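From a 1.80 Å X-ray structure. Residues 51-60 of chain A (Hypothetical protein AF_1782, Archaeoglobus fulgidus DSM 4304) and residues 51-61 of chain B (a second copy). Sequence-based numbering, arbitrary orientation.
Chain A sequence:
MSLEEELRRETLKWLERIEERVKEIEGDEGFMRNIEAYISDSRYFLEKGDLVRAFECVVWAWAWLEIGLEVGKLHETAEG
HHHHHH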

# COMPACT_ATOMS: atom_id res chain seq x y z
N LEU A 51 -14.36 -1.45 -5.34
CA LEU A 51 -13.49 -0.24 -5.21
C LEU A 51 -12.44 -0.31 -4.11
O LEU A 51 -11.23 0.06 -4.38
CB LEU A 51 -14.33 1.04 -5.09
CG LEU A 51 -15.16 1.29 -6.33
CD1 LEU A 51 -16.01 2.56 -6.05
CD2 LEU A 51 -14.35 1.49 -7.57
N VAL A 52 -12.83 -0.85 -2.96
CA VAL A 52 -11.87 -0.92 -1.83
C VAL A 52 -10.72 -1.85 -2.26
O VAL A 52 -9.50 -1.49 -2.07
CB VAL A 52 -12.48 -1.51 -0.57
CG1 VAL A 52 -11.54 -1.46 0.55
CG2 VAL A 52 -13.70 -0.64 -0.11
N ARG A 53 -11.07 -3.02 -2.80
CA ARG A 53 -9.94 -3.98 -3.19
C ARG A 53 -9.23 -3.38 -4.39
O ARG A 53 -7.97 -3.49 -4.51
CB ARG A 53 -10.42 -5.40 -3.50
CG ARG A 53 -11.13 -6.15 -2.39
CD ARG A 53 -10.24 -6.62 -1.25
NE ARG A 53 -10.24 -5.64 -0.14
CZ ARG A 53 -9.87 -5.89 1.12
NH1 ARG A 53 -9.90 -4.91 2.00
NH2 ARG A 53 -9.47 -7.11 1.48
N ALA A 54 -9.95 -2.70 -5.27
CA ALA A 54 -9.26 -2.09 -6.40
C ALA A 54 -8.22 -1.08 -5.93
O ALA A 54 -7.11 -1.08 -6.44
CB ALA A 54 -10.15 -1.44 -7.40
N PHE A 55 -8.61 -0.18 -5.02
CA PHE A 55 -7.67 0.80 -4.50
C PHE A 55 -6.55 0.13 -3.70
O PHE A 55 -5.31 0.47 -3.88
CB PHE A 55 -8.37 1.81 -3.64
CG PHE A 55 -7.50 2.92 -3.12
CD1 PHE A 55 -6.93 3.87 -3.95
CD2 PHE A 55 -7.34 3.01 -1.71
CE1 PHE A 55 -6.20 4.93 -3.40
CE2 PHE A 55 -6.65 4.16 -1.14
CZ PHE A 55 -6.07 5.08 -2.03
N GLU A 56 -6.91 -0.83 -2.86
CA GLU A 56 -5.96 -1.56 -2.03
C GLU A 56 -4.88 -2.13 -2.96
O GLU A 56 -3.62 -2.04 -2.64
CB GLU A 56 -6.70 -2.68 -1.35
CG GLU A 56 -5.87 -3.38 -0.25
CD GLU A 56 -6.54 -4.61 0.36
OE1 GLU A 56 -7.30 -5.34 -0.28
OE2 GLU A 56 -6.29 -4.85 1.52
N CYS A 57 -5.26 -2.75 -4.07
CA CYS A 57 -4.19 -3.39 -4.99
C CYS A 57 -3.31 -2.34 -5.67
O CYS A 57 -1.98 -2.58 -5.77
CB CYS A 57 -4.80 -4.41 -6.00
SG CYS A 57 -5.55 -5.80 -5.27
N VAL A 58 -3.81 -1.17 -6.09
CA VAL A 58 -3.02 -0.09 -6.71
C VAL A 58 -1.92 0.45 -5.73
O VAL A 58 -0.69 0.61 -6.12
CB VAL A 58 -3.83 1.01 -7.45
CG1 VAL A 58 -4.27 2.11 -6.51
CG2 VAL A 58 -2.92 1.61 -8.60
N VAL A 59 -2.28 0.54 -4.43
CA VAL A 59 -1.37 1.07 -3.40
C VAL A 59 -0.31 -0.02 -3.24
O VAL A 59 0.89 0.37 -3.23
CB VAL A 59 -2.01 1.24 -2.11
CG1 VAL A 59 -1.11 1.78 -1.11
CG2 VAL A 59 -3.12 2.39 -2.28
N TRP A 60 -0.72 -1.28 -3.08
CA TRP A 60 0.36 -2.37 -2.99
C TRP A 60 1.23 -2.32 -4.21
O TRP A 60 2.52 -2.51 -4.06
CB TRP A 60 -0.24 -3.79 -2.83
CG TRP A 60 -0.54 -4.12 -1.38
CD1 TRP A 60 -1.77 -4.00 -0.73
CD2 TRP A 60 0.39 -4.53 -0.39
NE1 TRP A 60 -1.70 -4.41 0.55
CE2 TRP A 60 -0.35 -4.72 0.82
CE3 TRP A 60 1.79 -4.75 -0.39
CZ2 TRP A 60 0.23 -5.06 2.01
CZ3 TRP A 60 2.37 -5.17 0.79
CH2 TRP A 60 1.62 -5.33 1.98
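Chain B (51-61) LVRAFECVVWA

Chain B meets chain A as a helix against a helix, and the two copies repeat the same contacts about a near-perfect twofold. Residues 51-61 of chain B are helical throughout, with backbone hydrogen bonds running from Phe55(B) N to Leu51(B) O at 2.7 Å through to Ala61(B) N to Cys57(B) O at 2.7 Å; the link from Val58(B) N to Ala54(B) O, at 3.3 Å, is weak. The two helices point broadly the same way, crossing at -43° with their axes 9.6 Å apart at closest approach. Register is like against like: the CA atoms of Val52(A) and Val52(B) lie 9.0 Å apart, and those of Val59(A) and Val59(B) close to 6.9 Å.

That difference in spacing is matched by the size of what fills it. Toward the N-terminal end, where the backbones stand wider, each helix offers a phenylalanine; a turn later, where they draw together, each offers a valine. Phe55 and Val59 are the residues whose CA-to-CB bonds point toward the partner, and they account for most of the 507 Å² buried between the stretches.

The two phenylalanines meet edge to edge, Phe55(A) CD2 to Phe55(B) CD2 at 3.8 Å, so neither ring covers the other. With chi1 at -176° (t), each instead reaches past its twin into a hollow on the opposing helix. The ring of Phe55(B) enters the groove of chain A between Val52(A) and Glu56(A), residues one turn apart: its CZ is 3.9 Å from Val52(A) CG1 and 3.7 Å from Glu56(A) CG, while its CE2 lies 3.8 Å from Val52(A) O. The glutamate thus serves as a wall, its CG the nearest atom to the ring. Its carboxylate also pairs within its own helix, where Glu56(A) OE1 is 3.0 Å from Arg53(A) NE, a salt bridge of charges only, because the oxygen lies well out of the guanidinium plane. Arg53(A) starts away from the partner, yet its end comes back near the pocket, NH1 standing 4.3 Å from Phe55(B) CZ. Phe55(A) fills the equivalent hollow in chain B.

At the narrower end, Val59(A) CG1 and Val59(B) CG1 touch at 3.6 Å. Each of these methyls also lies over the face of the other chain's indole: Val59(B) CG1 is 3.8 Å from the centroid of the five-membered ring of Trp60(A), 28° off the ring normal, and Val59(A) CG1 sits identically over Trp60(B). The tryptophan leaves its backbone pointing away, but its ring returns to the contact, bringing Trp60(A) NE1 to 3.5 Å from Val59(B) CG1. A small bump is therefore met by a flat, broad surface.

No hydrogen bond crosses between the stretches. The rule legible here is one of shape: a large ring at the wide end set into an i, i+4 groove, a compact branched residue at the close end, and flanking side chains folded inward to complete the hollows.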

# COMPACT_ATOMS: atom_id res chain seq x y z
N LEU B 51 -11.53 8.79 5.17
CA LEU B 51 -11.42 7.30 5.05
C LEU B 51 -10.48 6.81 3.96
O LEU B 51 -9.64 5.86 4.24
CB LEU B 51 -12.80 6.65 4.91
CG LEU B 51 -13.66 6.88 6.14
CD1 LEU B 51 -15.04 6.24 5.85
CD2 LEU B 51 -13.09 6.29 7.39
N VAL B 52 -10.51 7.47 2.80
CA VAL B 52 -9.65 7.02 1.69
C VAL B 52 -8.18 7.21 2.13
O VAL B 52 -7.33 6.26 1.96
CB VAL B 52 -9.84 7.84 0.42
CG1 VAL B 52 -9.05 7.30 -0.69
CG2 VAL B 52 -11.32 7.73 -0.06
N ARG B 53 -7.87 8.39 2.67
CA ARG B 53 -6.41 8.62 3.08
C ARG B 53 -6.14 7.74 4.28
O ARG B 53 -5.01 7.17 4.43
CB ARG B 53 -6.08 10.08 3.39
CG ARG B 53 -6.27 11.09 2.27
CD ARG B 53 -5.26 11.01 1.14
NE ARG B 53 -5.76 10.17 0.03
CZ ARG B 53 -5.30 10.19 -1.22
NH1 ARG B 53 -5.83 9.37 -2.11
NH2 ARG B 53 -4.31 11.02 -1.57
N ALA B 54 -7.12 7.54 5.16
CA ALA B 54 -6.86 6.66 6.30
C ALA B 54 -6.50 5.26 5.83
O ALA B 54 -5.56 4.68 6.36
CB ALA B 54 -7.97 6.57 7.28
N PHE B 55 -7.30 4.69 4.92
CA PHE B 55 -7.00 3.37 4.40
C PHE B 55 -5.69 3.34 3.62
O PHE B 55 -4.81 2.40 3.81
CB PHE B 55 -8.11 2.87 3.53
CG PHE B 55 -7.96 1.47 3.02
CD1 PHE B 55 -7.98 0.35 3.85
CD2 PHE B 55 -7.85 1.30 1.60
CE1 PHE B 55 -7.91 -0.93 3.31
CE2 PHE B 55 -7.86 -0.04 1.04
CZ PHE B 55 -7.86 -1.13 1.93
N GLU B 56 -5.48 4.35 2.77
CA GLU B 56 -4.28 4.46 1.96
C GLU B 56 -3.07 4.38 2.90
O GLU B 56 -2.04 3.64 2.60
CB GLU B 56 -4.31 5.80 1.27
CG GLU B 56 -3.23 5.96 0.19
CD GLU B 56 -3.14 7.35 -0.42
OE1 GLU B 56 -3.41 8.38 0.21
OE2 GLU B 56 -2.79 7.42 -1.58
N CYS B 57 -3.09 5.11 4.02
CA CYS B 57 -1.85 5.10 4.95
C CYS B 57 -1.66 3.75 5.63
O CYS B 57 -0.40 3.25 5.75
CB CYS B 57 -1.85 6.29 5.96
SG CYS B 57 -1.75 7.87 5.22
N VAL B 58 -2.71 3.02 6.05
CA VAL B 58 -2.60 1.68 6.67
C VAL B 58 -1.94 0.64 5.70
O VAL B 58 -0.98 -0.13 6.11
CB VAL B 58 -3.89 1.18 7.40
CG1 VAL B 58 -4.82 0.47 6.45
CG2 VAL B 58 -3.44 0.19 8.55
N VAL B 59 -2.27 0.75 4.40
CA VAL B 59 -1.77 -0.18 3.38
C VAL B 59 -0.30 0.19 3.24
O VAL B 59 0.53 -0.77 3.24
CB VAL B 59 -2.39 0.01 2.08
CG1 VAL B 59 -1.89 -0.93 1.09
CG2 VAL B 59 -3.94 -0.39 2.23
N TRP B 60 0.03 1.48 3.07
CA TRP B 60 1.51 1.84 3.00
C TRP B 60 2.21 1.34 4.24
O TRP B 60 3.41 0.83 4.10
CB TRP B 60 1.75 3.36 2.84
CG TRP B 60 1.69 3.80 1.39
CD1 TRP B 60 0.59 4.33 0.72
CD2 TRP B 60 2.70 3.65 0.40
NE1 TRP B 60 0.87 4.65 -0.56
CE2 TRP B 60 2.19 4.20 -0.81
CE3 TRP B 60 4.01 3.11 0.43
CZ2 TRP B 60 2.88 4.18 -1.99
CZ3 TRP B 60 4.74 3.16 -0.74
CH2 TRP B 60 4.20 3.68 -1.95
N ALA B 61 1.64 1.57 5.43
CA ALA B 61 2.33 1.04 6.67
C ALA B 61 2.62 -0.48 6.59
O ALA B 61 3.82 -0.95 6.80
CB ALA B 61 1.57 1.40 7.96